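Long-range contact in beta-lactamase (Francisella tularensis subsp. tularensis, PDB 3P09), which probably hydrolyses the beta-lactam ring of antibiotics to give substituted beta-amino acids, as a member of the class A beta-lactamase family: residues A[28-42]-A[51-63]. Sequence-based numbering, arbitrary orientation.
Sequences FKNLENKYDGKIGIY and NIKYNESYHFPIC. With SO4 (sulfate ion), chain D; SO4 (sulfate ion), chain G.
Phe28 lays its CB over the face of the Tyr54 ring, 3.5 Å from the ring centroid and 5° off the normal. This CH-pi contact is part of the packing of the N-terminal helix 24-35 against the edge strand 53-54 of the five-stranded antiparallel sheet of the class A beta-lactamase fold, where strands 38-44 and 53-54 form a hairpin. The Phe28 ring itself runs on past Tyr54, the two planes at 54°, and the edge of the Phe28 ring meets CG2 of Ile52. The Tyr54 side chain extends to the helix, its CG trans to the backbone N (chi1 -176°), until its OH passes CB of Lys29 and gives a 2.9 Å hydrogen bond to OE1 of Glu32, approaching from above the carboxylate plane. The other oxygen, OE2, takes the N-H of Ile39 on its anti lone pair at 2.9 Å, so the buried carboxylate joins the helix to both strands of the hairpin; a water bound to OE1 also bridges NZ of Lys38 and ND2 of Asn55. CG and CD of Lys38 cross one face of the Tyr58 ring, CD toward its rim, while the Lys38 carbonyl O meets the edge of Phe60 at CE2. ND2 of Asn55 bonds to O of Ile39 at 3.0 Å; that oxygen lies close to the Asn55 amide plane, whereas ND2 is tilted out of the Ile39 carbonyl plane. Gly40 leaves room for the Phe60 ring, whose CZ comes within 3.5 Å of the glycine CA; away from strand 53-54, strand 38-44 pairs with strand 253-260, Gly40 with Leu258. Ile41 and Tyr54 form the hydrogen-bonded antiparallel pair, N to O in both directions. At the adjoining non-hydrogen-bonded pair, Tyr42 CD2 lies 3.7 Å from both Lys53 CB and Glu56 CB.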
# COMPACT_ATOMS: atom_id res chain seq x y z
N PHE A 28 -4.40 -21.20 4.20
CA PHE A 28 -4.23 -20.29 3.08
C PHE A 28 -4.44 -21.03 1.76
O PHE A 28 -5.06 -20.51 0.84
CB PHE A 28 -2.85 -19.63 3.14
CG PHE A 28 -2.67 -18.75 4.35
CD1 PHE A 28 -3.69 -17.92 4.78
CD2 PHE A 28 -1.48 -18.76 5.07
CE1 PHE A 28 -3.54 -17.12 5.90
CE2 PHE A 28 -1.32 -17.96 6.20
CZ PHE A 28 -2.34 -17.14 6.61
N LYS A 29 -3.92 -22.25 1.67
CA LYS A 29 -4.15 -23.10 0.50
C LYS A 29 -5.63 -23.37 0.25
O LYS A 29 -6.08 -23.43 -0.90
CB LYS A 29 -3.40 -24.43 0.63
CG LYS A 29 -3.57 -25.36 -0.55
CD LYS A 29 -2.95 -24.79 -1.82
CE LYS A 29 -3.12 -25.76 -2.98
NZ LYS A 29 -2.34 -25.36 -4.19
N ASN A 30 -6.40 -23.54 1.31
CA ASN A 30 -7.84 -23.72 1.16
C ASN A 30 -8.50 -22.49 0.54
O ASN A 30 -9.42 -22.62 -0.27
CB ASN A 30 -8.50 -24.08 2.50
CG ASN A 30 -8.15 -25.50 2.96
OD1 ASN A 30 -7.74 -26.34 2.16
ND2 ASN A 30 -8.32 -25.76 4.25
N LEU A 31 -8.02 -21.30 0.91
CA LEU A 31 -8.56 -20.08 0.32
C LEU A 31 -8.30 -20.04 -1.18
O LEU A 31 -9.17 -19.62 -1.95
CB LEU A 31 -7.97 -18.83 0.99
CG LEU A 31 -8.26 -18.64 2.49
CD1 LEU A 31 -7.56 -17.38 2.99
CD2 LEU A 31 -9.76 -18.57 2.75
N GLU A 32 -7.11 -20.47 -1.59
CA GLU A 32 -6.76 -20.52 -3.01
C GLU A 32 -7.65 -21.50 -3.79
O GLU A 32 -8.12 -21.19 -4.88
CB GLU A 32 -5.28 -20.86 -3.20
CG GLU A 32 -4.38 -19.65 -2.92
CD GLU A 32 -2.89 -19.99 -2.86
OE1 GLU A 32 -2.54 -21.18 -2.71
OE2 GLU A 32 -2.07 -19.05 -2.95
N ASN A 33 -7.86 -22.67 -3.21
CA ASN A 33 -8.74 -23.68 -3.80
C ASN A 33 -10.15 -23.16 -3.96
O ASN A 33 -10.83 -23.42 -4.95
CB ASN A 33 -8.76 -24.93 -2.93
CG ASN A 33 -7.45 -25.70 -2.98
OD1 ASN A 33 -6.70 -25.59 -3.94
ND2 ASN A 33 -7.18 -26.48 -1.93
N LYS A 34 -10.59 -22.42 -2.95
CA LYS A 34 -11.94 -21.89 -2.90
C LYS A 34 -12.16 -20.80 -3.95
O LYS A 34 -13.20 -20.77 -4.61
CB LYS A 34 -12.20 -21.36 -1.48
CG LYS A 34 -13.60 -20.88 -1.21
CD LYS A 34 -13.72 -20.51 0.28
CE LYS A 34 -15.04 -19.83 0.59
NZ LYS A 34 -14.99 -19.17 1.93
N TYR A 35 -11.17 -19.92 -4.12
CA TYR A 35 -11.37 -18.72 -4.94
C TYR A 35 -10.55 -18.65 -6.23
O TYR A 35 -10.68 -17.68 -7.00
CB TYR A 35 -11.08 -17.48 -4.10
CG TYR A 35 -12.11 -17.20 -3.05
CD1 TYR A 35 -13.41 -16.87 -3.38
CD2 TYR A 35 -11.77 -17.23 -1.70
CE1 TYR A 35 -14.36 -16.60 -2.40
CE2 TYR A 35 -12.70 -16.97 -0.72
CZ TYR A 35 -13.99 -16.65 -1.07
OH TYR A 35 -14.91 -16.38 -0.08
N ASP A 36 -9.73 -19.66 -6.47
CA ASP A 36 -8.73 -19.65 -7.54
C ASP A 36 -7.67 -18.58 -7.27
O ASP A 36 -7.81 -17.75 -6.37
CB ASP A 36 -9.35 -19.41 -8.92
CG ASP A 36 -10.42 -20.44 -9.28
OD1 ASP A 36 -10.30 -21.62 -8.88
OD2 ASP A 36 -11.37 -20.05 -9.99
N GLY A 37 -6.61 -18.61 -8.08
CA GLY A 37 -5.54 -17.63 -7.97
C GLY A 37 -4.59 -17.87 -6.81
O GLY A 37 -4.50 -18.99 -6.28
N LYS A 38 -3.86 -16.82 -6.43
CA LYS A 38 -2.79 -16.94 -5.45
C LYS A 38 -2.96 -15.88 -4.38
O LYS A 38 -3.27 -14.72 -4.68
CB LYS A 38 -1.44 -16.77 -6.13
CG LYS A 38 -1.07 -17.92 -7.06
CD LYS A 38 -0.19 -18.94 -6.36
CE LYS A 38 -0.10 -20.22 -7.15
NZ LYS A 38 0.47 -21.33 -6.33
N ILE A 39 -2.75 -16.26 -3.13
CA ILE A 39 -2.75 -15.29 -2.05
C ILE A 39 -1.35 -15.23 -1.45
O ILE A 39 -0.67 -16.25 -1.32
CB ILE A 39 -3.78 -15.65 -0.97
CG1 ILE A 39 -3.96 -14.48 -0.00
CG2 ILE A 39 -3.35 -16.90 -0.23
CD1 ILE A 39 -5.36 -13.97 0.09
N GLY A 40 -0.90 -14.02 -1.11
CA GLY A 40 0.44 -13.83 -0.58
C GLY A 40 0.33 -13.09 0.73
O GLY A 40 -0.40 -12.11 0.83
N ILE A 41 1.07 -13.56 1.73
CA ILE A 41 0.93 -13.08 3.10
C ILE A 41 2.32 -12.88 3.72
O ILE A 41 3.20 -13.73 3.59
CB ILE A 41 0.22 -14.15 3.99
CG1 ILE A 41 -1.16 -14.55 3.43
CG2 ILE A 41 0.13 -13.68 5.44
CD1 ILE A 41 -2.08 -13.41 3.18
N TYR A 42 2.52 -11.76 4.39
CA TYR A 42 3.72 -11.61 5.20
C TYR A 42 3.43 -10.77 6.42
O TYR A 42 2.73 -9.76 6.33
CB TYR A 42 4.85 -10.98 4.39
CG TYR A 42 6.23 -11.20 5.01
CD1 TYR A 42 6.88 -10.17 5.68
CD2 TYR A 42 6.86 -12.44 4.93
CE1 TYR A 42 8.12 -10.37 6.24
CE2 TYR A 42 8.11 -12.64 5.49
CZ TYR A 42 8.73 -11.60 6.15
OH TYR A 42 9.96 -11.77 6.72
N ASN A 51 6.39 -15.47 12.92
CA ASN A 51 6.40 -14.86 11.60
C ASN A 51 5.54 -15.64 10.60
O ASN A 51 5.95 -16.69 10.10
CB ASN A 51 7.84 -14.77 11.09
CG ASN A 51 8.03 -13.63 10.10
OD1 ASN A 51 7.88 -13.81 8.90
ND2 ASN A 51 8.38 -12.46 10.62
N ILE A 52 4.34 -15.13 10.31
CA ILE A 52 3.40 -15.81 9.41
C ILE A 52 3.67 -15.39 7.97
O ILE A 52 3.72 -14.21 7.66
CB ILE A 52 1.95 -15.45 9.76
CG1 ILE A 52 1.71 -15.60 11.27
CG2 ILE A 52 0.98 -16.32 8.98
CD1 ILE A 52 0.36 -15.09 11.75
N LYS A 53 3.84 -16.36 7.07
CA LYS A 53 4.18 -16.03 5.69
C LYS A 53 3.66 -17.12 4.76
O LYS A 53 3.59 -18.28 5.13
CB LYS A 53 5.70 -15.90 5.54
CG LYS A 53 6.45 -17.14 5.99
CD LYS A 53 7.96 -16.94 6.05
CE LYS A 53 8.60 -18.20 6.66
NZ LYS A 53 10.08 -18.21 6.59
N TYR A 54 3.26 -16.74 3.55
CA TYR A 54 2.75 -17.70 2.59
C TYR A 54 2.86 -17.10 1.21
O TYR A 54 2.38 -15.98 0.99
CB TYR A 54 1.30 -18.03 2.92
CG TYR A 54 0.68 -19.10 2.04
CD1 TYR A 54 -0.05 -18.76 0.91
CD2 TYR A 54 0.82 -20.44 2.36
CE1 TYR A 54 -0.63 -19.72 0.11
CE2 TYR A 54 0.24 -21.42 1.56
CZ TYR A 54 -0.48 -21.05 0.44
OH TYR A 54 -1.07 -22.00 -0.37
N ASN A 55 3.51 -17.81 0.29
CA ASN A 55 3.83 -17.25 -1.02
C ASN A 55 4.51 -15.90 -0.89
O ASN A 55 4.24 -15.00 -1.68
CB ASN A 55 2.56 -17.08 -1.87
CG ASN A 55 2.11 -18.36 -2.52
OD1 ASN A 55 2.93 -19.23 -2.86
ND2 ASN A 55 0.80 -18.50 -2.73
N GLU A 56 5.37 -15.74 0.11
CA GLU A 56 5.86 -14.40 0.44
C GLU A 56 6.84 -13.85 -0.59
O GLU A 56 7.17 -12.66 -0.56
CB GLU A 56 6.49 -14.36 1.84
CG GLU A 56 7.84 -15.04 1.95
CD GLU A 56 7.74 -16.54 2.15
OE1 GLU A 56 6.62 -17.10 2.04
OE2 GLU A 56 8.78 -17.18 2.42
N SER A 57 7.30 -14.70 -1.51
CA SER A 57 8.22 -14.28 -2.56
C SER A 57 7.61 -14.37 -3.95
O SER A 57 8.30 -14.26 -4.95
CB SER A 57 9.50 -15.13 -2.52
OG SER A 57 10.32 -14.74 -1.44
N TYR A 58 6.30 -14.62 -4.00
CA TYR A 58 5.57 -14.59 -5.26
C TYR A 58 5.32 -13.12 -5.64
O TYR A 58 5.10 -12.29 -4.75
CB TYR A 58 4.23 -15.30 -5.09
CG TYR A 58 3.51 -15.63 -6.38
CD1 TYR A 58 2.55 -14.76 -6.90
CD2 TYR A 58 3.77 -16.82 -7.06
CE1 TYR A 58 1.87 -15.08 -8.07
CE2 TYR A 58 3.11 -17.13 -8.23
CZ TYR A 58 2.16 -16.26 -8.73
OH TYR A 58 1.50 -16.57 -9.89
N HIS A 59 5.35 -12.81 -6.93
CA HIS A 59 5.14 -11.43 -7.37
C HIS A 59 3.68 -11.18 -7.77
O HIS A 59 3.10 -11.95 -8.54
CB HIS A 59 6.07 -11.08 -8.54
CG HIS A 59 7.51 -10.92 -8.15
ND1 HIS A 59 8.14 -9.69 -8.12
CD2 HIS A 59 8.45 -11.83 -7.80
CE1 HIS A 59 9.40 -9.85 -7.76
NE2 HIS A 59 9.61 -11.14 -7.55
N PHE A 60 3.13 -10.10 -7.23
CA PHE A 60 1.74 -9.70 -7.40
C PHE A 60 1.69 -8.27 -7.96
O PHE A 60 2.50 -7.44 -7.61
CB PHE A 60 1.04 -9.65 -6.03
CG PHE A 60 0.88 -11.00 -5.35
CD1 PHE A 60 1.93 -11.58 -4.67
CD2 PHE A 60 -0.35 -11.65 -5.39
CE1 PHE A 60 1.78 -12.81 -4.04
CE2 PHE A 60 -0.52 -12.88 -4.76
CZ PHE A 60 0.55 -13.47 -4.09
N PRO A 61 0.68 -7.98 -8.78
CA PRO A 61 0.45 -6.57 -9.16
C PRO A 61 0.43 -5.68 -7.91
O PRO A 61 -0.26 -6.01 -6.94
CB PRO A 61 -0.95 -6.60 -9.79
CG PRO A 61 -1.06 -8.01 -10.35
CD PRO A 61 -0.33 -8.89 -9.34
N ILE A 62 1.17 -4.58 -7.91
CA ILE A 62 1.20 -3.70 -6.74
C ILE A 62 -0.01 -2.76 -6.74
O ILE A 62 -0.54 -2.42 -5.69
CB ILE A 62 2.54 -2.91 -6.64
CG1 ILE A 62 2.65 -2.23 -5.26
CG2 ILE A 62 2.68 -1.90 -7.78
CD1 ILE A 62 4.00 -1.51 -5.04
N CYS A 63 -0.47 -2.36 -7.92
CA CYS A 63 -1.63 -1.48 -8.01
C CYS A 63 -1.39 -0.22 -7.17
O CYS A 63 -0.25 0.24 -7.05
CB CYS A 63 -2.90 -2.22 -7.54
SG CYS A 63 -3.10 -3.90 -8.22
S SO4 D . 11.40 -14.94 6.84
O1 SO4 D . 10.45 -15.12 7.93
O2 SO4 D . 11.58 -16.20 6.13
O3 SO4 D . 10.90 -13.94 5.90
O4 SO4 D . 12.68 -14.50 7.38
S SO4 G . 2.11 -24.81 -6.50
O1 SO4 G . 0.79 -24.50 -5.97
O2 SO4 G . 2.10 -26.13 -7.13
O3 SO4 G . 2.48 -23.80 -7.50
O4 SO4 G . 3.09 -24.81 -5.42
O HOH W 1 0.10 -21.12 -3.60